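Local coordinates for protein UV damage endonuclease (Sulfolobus acidocaldarius, PDB 3TC3) that probably cleaves damaged DNA as a manganese-binding repair endonuclease, its active site set in a TIM barrel, at residues A[179-184]-A[190-195]; A[126-131]-A[141-146]; A[175-180]-A[213-218]. All coordinates share one frame; numbering follows the deposited sequence.

Contact 1: residues A[179-184]-A[190-195]; sequences ENFRKL and KRLVIE. With MN (manganese (II) ion), chain C.
Phe181, of helix 170-181, offers its ring edge to Leu192, at the start of strand 192-195, and the leucine makes every touch between 179-184 and 190-195. Its CB lies 4.2 Å from Phe181 CE1, at the margin of packing. The first torsion sets CG anti to the backbone N (chi1 -159°) and the chain forks there. The CD2 branch does most of the work: it reaches Phe181 CD1 at 3.6 Å, close to the plane of the ring, and Leu184 CD1 at 4.3 Å. The CD1 branch leads to Leu143 of helix 133-153. The side chains of Phe181 and Leu192 run antiparallel, one alongside the other. A type I turn from Phe181 to Leu184, closed by Leu184 N to Phe181 O at 3.0 Å, brings the two apolar side chains to the same methyl. The far end of the strand serves the metal site. Glu195 OE2 binds manganese at 2.2 Å, while OE1 accepts at 2.8 Å from a water that also binds the ion, and Gln160 NE2 bonds to OE1 as well; Asp220 and Glu288 share the metal. Strand alternation explains this division: Leu192 faces outward, whereas Glu195 points into the barrel. On the outer side of the strand, Leu192 thus lies under helix 170-181, with Ile161 of neighbouring strand 158-162 beside it and helix 133-153 adjoining.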
ATOM      1  N   GLU A 179      15.200 -10.250  11.753  1.00 14.07           N
ATOM      2  CA  GLU A 179      16.546 -10.562  11.262  1.00 16.56           C
ATOM      3  C   GLU A 179      16.701 -10.149   9.796  1.00 14.56           C
ATOM      4  O   GLU A 179      17.684  -9.536   9.433  1.00 16.06           O
ATOM      5  CB  GLU A 179      16.891 -12.048  11.450  1.00 19.47           C
ATOM      6  CG  GLU A 179      18.434 -12.258  11.265  1.00 26.43           C
ATOM      7  CD  GLU A 179      18.992 -13.664  11.021  1.00 36.64           C
ATOM      8  OE1 GLU A 179      18.253 -14.666  11.024  1.00 39.61           O
ATOM      9  OE2 GLU A 179      20.232 -13.717  10.800  1.00 43.97           O
ATOM     10  N   ASN A 180      15.706 -10.529   8.974  1.00 13.79           N
ATOM     11  CA  ASN A 180      15.866 -10.288   7.546  1.00 12.70           C
ATOM     12  C   ASN A 180      15.615  -8.814   7.215  1.00 12.50           C
ATOM     13  O   ASN A 180      16.238  -8.263   6.315  1.00 13.10           O
ATOM     14  CB  ASN A 180      14.850 -11.152   6.769  1.00 13.96           C
ATOM     15  CG  ASN A 180      15.223 -12.687   6.838  1.00 16.95           C
ATOM     16  OD1 ASN A 180      16.338 -12.991   7.314  1.00 22.14           O
ATOM     17  ND2 ASN A 180      14.386 -13.581   6.447  1.00 15.96           N
ATOM     18  N   PHE A 181      14.710  -8.149   7.998  1.00 11.93           N
ATOM     19  CA  PHE A 181      14.539  -6.729   7.839  1.00 11.22           C
ATOM     20  C   PHE A 181      15.876  -5.955   8.007  1.00 11.69           C
ATOM     21  O   PHE A 181      16.194  -5.006   7.293  1.00 12.10           O
ATOM     22  CB  PHE A 181      13.506  -6.182   8.875  1.00 11.02           C
ATOM     23  CG  PHE A 181      13.438  -4.709   8.892  1.00 11.29           C
ATOM     24  CD1 PHE A 181      12.735  -3.988   7.901  1.00 11.07           C
ATOM     25  CD2 PHE A 181      14.018  -4.026   9.964  1.00 12.06           C
ATOM     26  CE1 PHE A 181      12.712  -2.535   7.918  1.00 11.78           C
ATOM     27  CE2 PHE A 181      13.975  -2.651   9.985  1.00 12.20           C
ATOM     28  CZ  PHE A 181      13.301  -1.879   9.002  1.00 12.02           C
ATOM     29  N   ARG A 182      16.658  -6.434   8.981  1.00 12.83           N
ATOM     30  CA  ARG A 182      17.893  -5.730   9.355  1.00 13.38           C
ATOM     31  C   ARG A 182      18.999  -5.908   8.276  1.00 14.49           C
ATOM     32  O   ARG A 182      20.040  -5.251   8.376  1.00 16.15           O
ATOM     33  CB  ARG A 182      18.356  -6.309  10.723  1.00 12.74           C
ATOM     34  CG  ARG A 182      17.555  -5.595  11.826  1.00 12.95           C
ATOM     35  CD  ARG A 182      17.835  -6.260  13.148  1.00 12.92           C
ATOM     36  NE  ARG A 182      17.087  -5.581  14.200  1.00 12.20           N
ATOM     37  CZ  ARG A 182      16.958  -6.056  15.419  1.00 13.04           C
ATOM     38  NH1 ARG A 182      17.479  -7.266  15.740  1.00 13.32           N
ATOM     39  NH2 ARG A 182      16.230  -5.336  16.297  1.00 12.72           N
ATOM     40  N   LYS A 183      18.767  -6.799   7.330  1.00 14.32           N
ATOM     41  CA  LYS A 183      19.703  -6.960   6.188  1.00 16.16           C
ATOM     42  C   LYS A 183      19.295  -6.110   4.986  1.00 15.49           C
ATOM     43  O   LYS A 183      20.005  -6.106   3.950  1.00 17.87           O
ATOM     44  CB  LYS A 183      19.745  -8.403   5.796  1.00 18.19           C
ATOM     45  CG  LYS A 183      20.363  -9.256   6.868  1.00 23.12           C
ATOM     46  CD  LYS A 183      20.211 -10.709   6.464  1.00 27.56           C
ATOM     47  CE  LYS A 183      20.764 -11.597   7.570  1.00 31.38           C
ATOM     48  NZ  LYS A 183      20.425 -12.975   7.060  1.00 34.40           N
ATOM     49  N   LEU A 184      18.133  -5.505   5.004  1.00 15.05           N
ATOM     50  CA  LEU A 184      17.739  -4.685   3.848  1.00 14.89           C
ATOM     51  C   LEU A 184      18.568  -3.432   3.603  1.00 16.23           C
ATOM     52  O   LEU A 184      19.041  -2.791   4.550  1.00 17.73           O
ATOM     53  CB  LEU A 184      16.256  -4.233   4.041  1.00 13.09           C
ATOM     54  CG  LEU A 184      15.200  -5.318   3.989  1.00 12.42           C
ATOM     55  CD1 LEU A 184      13.884  -4.742   4.347  1.00 12.44           C
ATOM     56  CD2 LEU A 184      15.174  -5.984   2.577  1.00 13.68           C
ATOM     57  N   LYS A 190      13.882   2.221   4.942  1.00 14.92           N
ATOM     58  CA  LYS A 190      13.332   3.492   5.366  1.00 16.79           C
ATOM     59  C   LYS A 190      11.869   3.697   4.974  1.00 15.83           C
ATOM     60  O   LYS A 190      11.168   4.468   5.597  1.00 18.84           O
ATOM     61  CB  LYS A 190      14.187   4.664   4.892  1.00 18.62           C
ATOM     62  CG  LYS A 190      15.484   4.823   5.759  1.00 29.05           C
ATOM     63  CD  LYS A 190      15.135   5.221   7.247  1.00 30.30           C
ATOM     64  CE  LYS A 190      16.377   5.570   8.060  1.00 40.33           C
ATOM     65  NZ  LYS A 190      16.886   4.303   8.686  1.00 43.66           N
ATOM     66  N   ARG A 191      11.439   2.948   3.957  1.00 13.79           N
ATOM     67  CA  ARG A 191      10.110   3.126   3.385  1.00 12.36           C
ATOM     68  C   ARG A 191       9.177   2.044   3.917  1.00 11.88           C
ATOM     69  O   ARG A 191       7.935   2.123   3.736  1.00 11.63           O
ATOM     70  CB  ARG A 191      10.145   2.988   1.882  1.00 12.59           C
ATOM     71  CG  ARG A 191      10.776   4.183   1.208  1.00 15.50           C
ATOM     72  CD  ARG A 191      10.591   3.941  -0.234  1.00 16.59           C
ATOM     73  NE  ARG A 191      10.895   5.188  -0.980  1.00 17.25           N
ATOM     74  CZ  ARG A 191      11.977   5.443  -1.661  1.00 18.41           C
ATOM     75  NH1 ARG A 191      13.022   4.616  -1.658  1.00 20.98           N
ATOM     76  NH2 ARG A 191      12.016   6.571  -2.415  1.00 19.63           N
ATOM     77  N   LEU A 192       9.699   1.036   4.620  1.00 11.60           N
ATOM     78  CA  LEU A 192       8.835  -0.145   4.863  1.00 10.84           C
ATOM     79  C   LEU A 192       7.873   0.099   6.031  1.00 10.39           C
ATOM     80  O   LEU A 192       8.221   0.744   7.039  1.00 11.84           O
ATOM     81  CB  LEU A 192       9.733  -1.347   5.219  1.00 11.49           C
ATOM     82  CG  LEU A 192       9.058  -2.681   5.001  1.00 13.53           C
ATOM     83  CD1 LEU A 192       8.935  -3.004   3.488  1.00 13.12           C
ATOM     84  CD2 LEU A 192       9.896  -3.829   5.652  1.00 16.07           C
ATOM     85  N   VAL A 193       6.628  -0.386   5.832  1.00  9.54           N
ATOM     86  CA  VAL A 193       5.645  -0.360   6.898  1.00 10.09           C
ATOM     87  C   VAL A 193       4.941  -1.735   6.923  1.00 10.04           C
ATOM     88  O   VAL A 193       4.976  -2.463   5.922  1.00 10.10           O
ATOM     89  CB  VAL A 193       4.597   0.799   6.773  1.00 10.30           C
ATOM     90  CG1 VAL A 193       5.308   2.149   6.690  1.00 10.92           C
ATOM     91  CG2 VAL A 193       3.711   0.533   5.544  1.00 11.32           C
ATOM     92  N   ILE A 194       4.474  -2.158   8.099  1.00  9.75           N
ATOM     93  CA  ILE A 194       3.868  -3.482   8.177  1.00  9.72           C
ATOM     94  C   ILE A 194       2.395  -3.336   8.567  1.00 10.35           C
ATOM     95  O   ILE A 194       2.030  -2.478   9.311  1.00 12.32           O
ATOM     96  CB  ILE A 194       4.601  -4.416   9.195  1.00 10.69           C
ATOM     97  CG1 ILE A 194       4.668  -3.784  10.553  1.00 11.29           C
ATOM     98  CG2 ILE A 194       5.993  -4.866   8.675  1.00 11.84           C
ATOM     99  CD1 ILE A 194       5.245  -4.782  11.670  1.00 12.37           C
ATOM    100  N   GLU A 195       1.577  -4.270   8.139  1.00 11.85           N
ATOM    101  CA  GLU A 195       0.154  -4.196   8.404  1.00 11.89           C
ATOM    102  C   GLU A 195      -0.285  -5.521   9.054  1.00 11.47           C
ATOM    103  O   GLU A 195       0.239  -6.634   8.815  1.00 11.61           O
ATOM    104  CB  GLU A 195      -0.503  -4.140   7.017  1.00 14.74           C
ATOM    105  CG  GLU A 195      -2.043  -4.129   6.967  1.00 18.64           C
ATOM    106  CD  GLU A 195      -2.592  -4.402   5.562  1.00 24.70           C
ATOM    107  OE1 GLU A 195      -1.890  -4.220   4.570  1.00 24.18           O
ATOM    108  OE2 GLU A 195      -3.771  -4.772   5.450  1.00 31.48           O
TER
HETATM  109 MN    MN C 290      -5.388  -3.833   4.260  1.00 45.06          MN
HETATM  110  O   HOH W   1      -3.823  -4.282   2.511  1.00 26.75           O

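Contact 2: residues A[126-131]-A[141-146]; sequences VVLNSV and MELKYH
Val126 wedges its two methyls against Glu142 and Leu143, consecutive residues of helix 133-153. Glu142 meets it first, with the aliphatic base of its side chain: CG lies 3.8 Å from Val126 CG2, CB is almost as near, and the two side chains cross at about a right angle. CG stands anti to the backbone N, then the chain bends at chi2 (61°), which carries the carboxylate away from the valine; its OE1 is hydrogen-bonded to Ser88 OG. Leu143 comes next and takes the other methyl, Val126 CG1 lying 4.0 Å from both its CG and its CD1. A looser touch, 4.5 Å, joins Leu143 CD1 to Leu128 CD1. The contact is built as in a TIM barrel: 126-131 belongs to the loop between strand 117-120 and helix 133-153, and Val126 and Leu143 both also rest on Ile161 of the next strand. Further along, Tyr145 turns a ring edge to Glu142 CD, and its OH bonds to Ser81 O and Ile84 N. His146 closes the segment. Its ND1 donates to Glu142 O at 2.8 Å (164° at the hydrogen), from 43° above the carbonyl plane, while the backbone N of His146 reaches the same oxygen from the opposite face. With NE2 bonded to Ser81 OG, the imidazole is held through both nitrogens.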
ATOM      1  N   VAL A 126       5.612 -11.288  -1.585  1.00 13.52           N
ATOM      2  CA  VAL A 126       6.706 -10.847  -0.712  1.00 12.20           C
ATOM      3  C   VAL A 126       6.517 -11.500   0.670  1.00 11.59           C
ATOM      4  O   VAL A 126       5.576 -11.192   1.406  1.00 13.61           O
ATOM      5  CB  VAL A 126       6.722  -9.295  -0.634  1.00 12.34           C
ATOM      6  CG1 VAL A 126       7.760  -8.772   0.405  1.00 14.53           C
ATOM      7  CG2 VAL A 126       7.066  -8.845  -2.022  1.00 15.54           C
ATOM      8  N   VAL A 127       7.504 -12.328   0.993  1.00 11.24           N
ATOM      9  CA  VAL A 127       7.469 -13.049   2.304  1.00 11.84           C
ATOM     10  C   VAL A 127       8.847 -12.840   2.916  1.00 11.67           C
ATOM     11  O   VAL A 127       9.769 -13.666   2.778  1.00 13.07           O
ATOM     12  CB  VAL A 127       7.200 -14.576   2.121  1.00 12.69           C
ATOM     13  CG1 VAL A 127       7.000 -15.118   3.549  1.00 13.46           C
ATOM     14  CG2 VAL A 127       5.944 -14.788   1.238  1.00 14.43           C
ATOM     15  N   LEU A 128       8.988 -11.692   3.596  1.00 11.33           N
ATOM     16  CA  LEU A 128      10.346 -11.239   3.991  1.00 11.45           C
ATOM     17  C   LEU A 128      10.883 -12.195   5.050  1.00 12.11           C
ATOM     18  O   LEU A 128      12.110 -12.324   5.153  1.00 13.01           O
ATOM     19  CB  LEU A 128      10.261  -9.779   4.516  1.00 11.58           C
ATOM     20  CG  LEU A 128      11.667  -9.316   5.022  1.00 11.43           C
ATOM     21  CD1 LEU A 128      12.690  -9.210   3.863  1.00 13.25           C
ATOM     22  CD2 LEU A 128      11.402  -7.916   5.533  1.00 13.41           C
ATOM     23  N   ASN A 129       9.976 -12.850   5.802  1.00 12.35           N
ATOM     24  CA  ASN A 129      10.425 -13.746   6.882  1.00 12.62           C
ATOM     25  C   ASN A 129      10.320 -15.206   6.475  1.00 12.55           C
ATOM     26  O   ASN A 129      10.236 -16.150   7.317  1.00 13.74           O
ATOM     27  CB  ASN A 129       9.573 -13.515   8.127  1.00 13.53           C
ATOM     28  CG  ASN A 129       8.182 -14.075   7.981  1.00 14.04           C
ATOM     29  OD1 ASN A 129       7.714 -14.371   6.876  1.00 14.41           O
ATOM     30  ND2 ASN A 129       7.553 -14.379   9.143  1.00 15.12           N
ATOM     31  N   SER A 130      10.322 -15.510   5.186  1.00 13.14           N
ATOM     32  CA  SER A 130      10.310 -16.941   4.796  1.00 13.65           C
ATOM     33  C   SER A 130      11.482 -17.739   5.343  1.00 15.02           C
ATOM     34  O   SER A 130      12.577 -17.208   5.498  1.00 16.04           O
ATOM     35  CB  SER A 130      10.443 -17.031   3.241  1.00 13.16           C
ATOM     36  OG  SER A 130      10.306 -18.408   2.812  1.00 14.37           O
ATOM     37  N   VAL A 131      11.246 -19.007   5.618  1.00 15.38           N
ATOM     38  CA  VAL A 131      12.380 -19.891   5.956  1.00 16.40           C
ATOM     39  C   VAL A 131      13.201 -20.328   4.737  1.00 16.89           C
ATOM     40  O   VAL A 131      14.296 -20.893   4.878  1.00 18.21           O
ATOM     41  CB  VAL A 131      11.903 -21.166   6.723  1.00 18.28           C
ATOM     42  CG1 VAL A 131      11.136 -20.845   8.018  1.00 19.41           C
ATOM     43  CG2 VAL A 131      11.025 -22.048   5.872  1.00 19.12           C
ATOM     44  N   MET A 141      14.165  -8.675  -3.980  1.00 11.61           N
ATOM     45  CA  MET A 141      14.144  -8.175  -5.380  1.00 12.55           C
ATOM     46  C   MET A 141      12.868  -7.401  -5.673  1.00 11.70           C
ATOM     47  O   MET A 141      12.948  -6.302  -6.311  1.00 12.44           O
ATOM     48  CB  MET A 141      14.414  -9.273  -6.443  1.00 17.08           C
ATOM     49  CG  MET A 141      15.807  -9.788  -6.314  1.00 22.08           C
ATOM     50  SD  MET A 141      17.206  -8.576  -6.518  1.00 40.09           S
ATOM     51  CE  MET A 141      17.504  -7.637  -4.857  1.00 23.17           C
ATOM     52  N   GLU A 142      11.716  -7.943  -5.226  1.00 10.93           N
ATOM     53  CA  GLU A 142      10.457  -7.216  -5.481  1.00 11.06           C
ATOM     54  C   GLU A 142      10.435  -5.888  -4.694  1.00 10.29           C
ATOM     55  O   GLU A 142       9.996  -4.856  -5.199  1.00  9.87           O
ATOM     56  CB  GLU A 142       9.320  -8.169  -5.158  1.00 11.85           C
ATOM     57  CG  GLU A 142       7.935  -7.607  -5.481  1.00 13.51           C
ATOM     58  CD  GLU A 142       7.633  -7.244  -6.924  1.00 17.32           C
ATOM     59  OE1 GLU A 142       8.432  -7.440  -7.869  1.00 21.39           O
ATOM     60  OE2 GLU A 142       6.493  -6.795  -7.115  1.00 24.05           O
ATOM     61  N   LEU A 143      10.890  -5.958  -3.440  1.00 10.02           N
ATOM     62  CA  LEU A 143      10.989  -4.716  -2.618  1.00 10.39           C
ATOM     63  C   LEU A 143      11.945  -3.689  -3.217  1.00 10.30           C
ATOM     64  O   LEU A 143      11.587  -2.473  -3.233  1.00  9.77           O
ATOM     65  CB  LEU A 143      11.410  -5.081  -1.166  1.00 10.32           C
ATOM     66  CG  LEU A 143      10.314  -5.775  -0.384  1.00 10.44           C
ATOM     67  CD1 LEU A 143      10.951  -6.337   0.911  1.00 10.71           C
ATOM     68  CD2 LEU A 143       9.074  -4.925  -0.139  1.00 11.06           C
ATOM     69  N   LYS A 144      13.067  -4.161  -3.783  1.00 10.20           N
ATOM     70  CA  LYS A 144      14.028  -3.249  -4.432  1.00 10.99           C
ATOM     71  C   LYS A 144      13.390  -2.558  -5.645  1.00 10.80           C
ATOM     72  O   LYS A 144      13.532  -1.348  -5.823  1.00 11.56           O
ATOM     73  CB  LYS A 144      15.216  -4.089  -4.903  1.00 12.49           C
ATOM     74  CG  LYS A 144      16.126  -3.223  -5.713  1.00 16.89           C
ATOM     75  CD  LYS A 144      17.341  -4.006  -6.199  1.00 18.76           C
ATOM     76  CE  LYS A 144      18.360  -3.020  -6.863  1.00 24.78           C
ATOM     77  NZ  LYS A 144      17.793  -2.435  -8.090  1.00 25.84           N
ATOM     78  N   TYR A 145      12.551  -3.281  -6.433  1.00 10.44           N
ATOM     79  CA  TYR A 145      11.849  -2.591  -7.518  1.00 10.17           C
ATOM     80  C   TYR A 145      10.895  -1.498  -7.013  1.00 10.12           C
ATOM     81  O   TYR A 145      10.817  -0.420  -7.621  1.00 12.18           O
ATOM     82  CB  TYR A 145      11.044  -3.662  -8.358  1.00 10.29           C
ATOM     83  CG  TYR A 145       9.766  -3.155  -9.014  1.00 10.79           C
ATOM     84  CD1 TYR A 145       9.753  -2.033  -9.853  1.00 11.39           C
ATOM     85  CD2 TYR A 145       8.526  -3.822  -8.744  1.00 10.85           C
ATOM     86  CE1 TYR A 145       8.550  -1.521 -10.405  1.00 11.53           C
ATOM     87  CE2 TYR A 145       7.375  -3.364  -9.334  1.00 11.53           C
ATOM     88  CZ  TYR A 145       7.402  -2.211 -10.160  1.00 11.58           C
ATOM     89  OH  TYR A 145       6.260  -1.692 -10.688  1.00 12.76           O
ATOM     90  N   HIS A 146      10.205  -1.780  -5.914  1.00  9.87           N
ATOM     91  CA  HIS A 146       9.307  -0.751  -5.379  1.00 10.21           C
ATOM     92  C   HIS A 146      10.050   0.493  -4.924  1.00 10.92           C
ATOM     93  O   HIS A 146       9.624   1.586  -5.224  1.00 11.65           O
ATOM     94  CB  HIS A 146       8.471  -1.347  -4.218  1.00 10.18           C
ATOM     95  CG  HIS A 146       7.351  -2.279  -4.710  1.00 10.23           C
ATOM     96  ND1 HIS A 146       7.584  -3.514  -5.302  1.00 11.08           N
ATOM     97  CD2 HIS A 146       5.973  -2.053  -4.784  1.00 11.22           C
ATOM     98  CE1 HIS A 146       6.364  -4.040  -5.687  1.00 11.37           C
ATOM     99  NE2 HIS A 146       5.412  -3.167  -5.352  1.00 12.14           N
TER

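Contact 3: residues A[175-180]-A[213-218]; sequences NRFIEN and TGIPVI
On the outside of the TIM barrel, helix 170-181 packs against the turn leading from helix 203-213 into strand 217-220, Ile178 touching Thr213 and Phe177 touching Ile215. The turn contains an ST turn: Thr213 OG1 accepts a nearly straight bond from Ile215 N at 3.2 Å (165° at the hydrogen). The same hydroxyl is bonded to Ile209 O one helical turn back, so a single oxygen ties the helix end to the outgoing chain. Between them Gly214 takes a positive phi, a conformation that favours glycine, as the chain leaves the helix. With chi1 at 53°, OG1 is directed to these backbone partners, and CG2 is left to face helix 170-181. This methyl lies against both branches of Ile178, 4.0 Å from Ile178 CG1 and 4.1 Å from Ile178 CG2. Replacing Thr213 by an alanine removes CG2 and OG1, which would probably open a gap beside Ile178 and deprive Ile215 N of its side-chain acceptor. Deeper in, Phe177 and Ile215 converge from facing sides, and both also pack on Ile194 of strand 192-195. The phenyl ring, its CG anti to the backbone N (chi1 179°), reaches inward to Ile194 and presents an edge: Ile215 CD1 lies in the ring plane, 3.8 Å from Phe177 CE1.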
ATOM      1  N   ASN A 175      10.888 -13.205  14.879  1.00 16.72           N
ATOM      2  CA  ASN A 175      12.297 -12.948  14.935  1.00 18.59           C
ATOM      3  C   ASN A 175      12.960 -13.118  13.560  1.00 15.84           C
ATOM      4  O   ASN A 175      13.832 -12.288  13.251  1.00 16.20           O
ATOM      5  CB  ASN A 175      12.894 -13.808  16.029  1.00 23.65           C
ATOM      6  CG  ASN A 175      12.667 -13.143  17.432  1.00 27.51           C
ATOM      7  OD1 ASN A 175      12.978 -11.918  17.655  1.00 30.49           O
ATOM      8  ND2 ASN A 175      12.097 -13.890  18.327  1.00 33.74           N
ATOM      9  N   ARG A 176      12.464 -14.040  12.739  1.00 15.61           N
ATOM     10  CA  ARG A 176      12.988 -14.158  11.345  1.00 14.85           C
ATOM     11  C   ARG A 176      12.633 -12.858  10.574  1.00 12.75           C
ATOM     12  O   ARG A 176      13.466 -12.343   9.803  1.00 12.97           O
ATOM     13  CB  ARG A 176      12.384 -15.301  10.518  1.00 16.68           C
ATOM     14  CG  ARG A 176      12.841 -16.697  11.009  1.00 18.27           C
ATOM     15  CD  ARG A 176      12.551 -17.774   9.904  1.00 18.47           C
ATOM     16  NE  ARG A 176      11.182 -17.693   9.354  1.00 19.84           N
ATOM     17  CZ  ARG A 176      10.112 -18.188   9.955  1.00 18.56           C
ATOM     18  NH1 ARG A 176      10.232 -18.883  11.125  1.00 21.22           N
ATOM     19  NH2 ARG A 176       8.922 -18.019   9.416  1.00 18.97           N
ATOM     20  N   PHE A 177      11.460 -12.294  10.838  1.00 12.27           N
ATOM     21  CA  PHE A 177      11.168 -11.050  10.113  1.00 11.58           C
ATOM     22  C   PHE A 177      12.175  -9.968  10.470  1.00 10.86           C
ATOM     23  O   PHE A 177      12.661  -9.230   9.624  1.00 10.25           O
ATOM     24  CB  PHE A 177       9.758 -10.606  10.465  1.00 11.60           C
ATOM     25  CG  PHE A 177       9.365  -9.318   9.773  1.00 11.11           C
ATOM     26  CD1 PHE A 177       9.759  -8.047  10.283  1.00 11.80           C
ATOM     27  CD2 PHE A 177       8.584  -9.379   8.615  1.00 12.36           C
ATOM     28  CE1 PHE A 177       9.426  -6.925   9.570  1.00 11.17           C
ATOM     29  CE2 PHE A 177       8.283  -8.206   7.893  1.00 10.48           C
ATOM     30  CZ  PHE A 177       8.667  -6.955   8.400  1.00 11.41           C
ATOM     31  N   ILE A 178      12.359  -9.770  11.776  1.00 11.68           N
ATOM     32  CA  ILE A 178      13.301  -8.733  12.269  1.00 11.79           C
ATOM     33  C   ILE A 178      14.757  -8.976  11.738  1.00 13.19           C
ATOM     34  O   ILE A 178      15.385  -8.006  11.251  1.00 12.50           O
ATOM     35  CB  ILE A 178      13.299  -8.691  13.795  1.00 12.44           C
ATOM     36  CG1 ILE A 178      11.938  -8.112  14.260  1.00 12.62           C
ATOM     37  CG2 ILE A 178      14.466  -7.794  14.300  1.00 13.82           C
ATOM     38  CD1 ILE A 178      11.729  -8.165  15.783  1.00 14.12           C
ATOM     39  N   GLU A 179      15.200 -10.250  11.753  1.00 14.07           N
ATOM     40  CA  GLU A 179      16.546 -10.562  11.262  1.00 16.56           C
ATOM     41  C   GLU A 179      16.701 -10.149   9.796  1.00 14.56           C
ATOM     42  O   GLU A 179      17.684  -9.536   9.433  1.00 16.06           O
ATOM     43  CB  GLU A 179      16.891 -12.048  11.450  1.00 19.47           C
ATOM     44  CG  GLU A 179      18.434 -12.258  11.265  1.00 26.43           C
ATOM     45  CD  GLU A 179      18.992 -13.664  11.021  1.00 36.64           C
ATOM     46  OE1 GLU A 179      18.253 -14.666  11.024  1.00 39.61           O
ATOM     47  OE2 GLU A 179      20.232 -13.717  10.800  1.00 43.97           O
ATOM     48  N   ASN A 180      15.706 -10.529   8.974  1.00 13.79           N
ATOM     49  CA  ASN A 180      15.866 -10.288   7.546  1.00 12.70           C
ATOM     50  C   ASN A 180      15.615  -8.814   7.215  1.00 12.50           C
ATOM     51  O   ASN A 180      16.238  -8.263   6.315  1.00 13.10           O
ATOM     52  CB  ASN A 180      14.850 -11.152   6.769  1.00 13.96           C
ATOM     53  CG  ASN A 180      15.223 -12.687   6.838  1.00 16.95           C
ATOM     54  OD1 ASN A 180      16.338 -12.991   7.314  1.00 22.14           O
ATOM     55  ND2 ASN A 180      14.386 -13.581   6.447  1.00 15.96           N
ATOM     56  N   THR A 213      12.284  -2.211  15.921  1.00 11.72           N
ATOM     57  CA  THR A 213      12.784  -1.901  14.562  1.00 11.88           C
ATOM     58  C   THR A 213      12.536  -0.458  14.159  1.00 12.37           C
ATOM     59  O   THR A 213      13.167  -0.033  13.154  1.00 12.88           O
ATOM     60  CB  THR A 213      12.116  -2.738  13.458  1.00 12.09           C
ATOM     61  OG1 THR A 213      10.696  -2.614  13.596  1.00 11.81           O
ATOM     62  CG2 THR A 213      12.528  -4.198  13.630  1.00 11.94           C
ATOM     63  N   GLY A 214      11.529   0.185  14.748  1.00 12.53           N
ATOM     64  CA  GLY A 214      11.110   1.506  14.274  1.00 13.38           C
ATOM     65  C   GLY A 214      10.201   1.442  13.048  1.00 12.46           C
ATOM     66  O   GLY A 214       9.846   2.528  12.480  1.00 12.80           O
ATOM     67  N   ILE A 215       9.781   0.256  12.613  1.00 11.66           N
ATOM     68  CA  ILE A 215       8.842   0.124  11.443  1.00 11.21           C
ATOM     69  C   ILE A 215       7.436   0.632  11.796  1.00 11.71           C
ATOM     70  O   ILE A 215       6.852   0.096  12.680  1.00 12.84           O
ATOM     71  CB  ILE A 215       8.753  -1.331  11.001  1.00 10.31           C
ATOM     72  CG1 ILE A 215      10.151  -1.795  10.504  1.00 11.36           C
ATOM     73  CG2 ILE A 215       7.829  -1.438   9.795  1.00 11.23           C
ATOM     74  CD1 ILE A 215      10.157  -3.307  10.361  1.00 13.09           C
ATOM     75  N   PRO A 216       6.912   1.602  11.083  1.00 11.17           N
ATOM     76  CA  PRO A 216       5.459   1.973  11.352  1.00 11.31           C
ATOM     77  C   PRO A 216       4.493   0.894  10.992  1.00 10.64           C
ATOM     78  O   PRO A 216       4.727   0.052  10.098  1.00 10.58           O
ATOM     79  CB  PRO A 216       5.262   3.223  10.490  1.00 10.94           C
ATOM     80  CG  PRO A 216       6.728   3.674  10.113  1.00 12.04           C
ATOM     81  CD  PRO A 216       7.496   2.406   9.964  1.00 11.55           C
ATOM     82  N   VAL A 217       3.417   0.836  11.746  1.00 11.04           N
ATOM     83  CA  VAL A 217       2.342  -0.087  11.536  1.00 10.28           C
ATOM     84  C   VAL A 217       1.141   0.574  10.870  1.00 10.87           C
ATOM     85  O   VAL A 217       0.616   1.564  11.380  1.00 12.80           O
ATOM     86  CB  VAL A 217       1.921  -0.721  12.887  1.00 10.92           C
ATOM     87  CG1 VAL A 217       0.756  -1.787  12.702  1.00 10.39           C
ATOM     88  CG2 VAL A 217       3.171  -1.361  13.576  1.00 11.74           C
ATOM     89  N   ILE A 218       0.762  -0.008   9.754  1.00 11.04           N
ATOM     90  CA  ILE A 218      -0.547   0.372   9.141  1.00 11.17           C
ATOM     91  C   ILE A 218      -1.641  -0.470   9.771  1.00 11.74           C
ATOM     92  O   ILE A 218      -1.611  -1.721   9.678  1.00 13.21           O
ATOM     93  CB  ILE A 218      -0.544   0.082   7.614  1.00 12.31           C
ATOM     94  CG1 ILE A 218       0.376   1.034   6.926  1.00 16.06           C
ATOM     95  CG2 ILE A 218      -2.020   0.287   7.019  1.00 13.06           C
ATOM     96  CD1 ILE A 218       0.299   1.009   5.389  1.00 18.85           C
TER

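Contact 2 closes first along the chain; contacts 1 and 3 both use helix 170-181, sharing Glu179 and Asn180. That helix is the common element: contact 1 sets it on strand 192-195, contact 3 on the turn entering neighbouring strand 217-220, their centres about 5 Å apart. Backbone bonds of Ile194 with Pro216 and Ile218 join the two strands. Contact 2 lies about 9 Å from contact 1 and 13 Å from contact 3, centre to centre, tied to the helix through Asn180 ND2 to Leu128 O and Arg176 NE to Asn129 O. Together they form one continuous patch of the barrel's outer layer, behind strands whose inner side carries the manganese ligands Glu195 and Asp220.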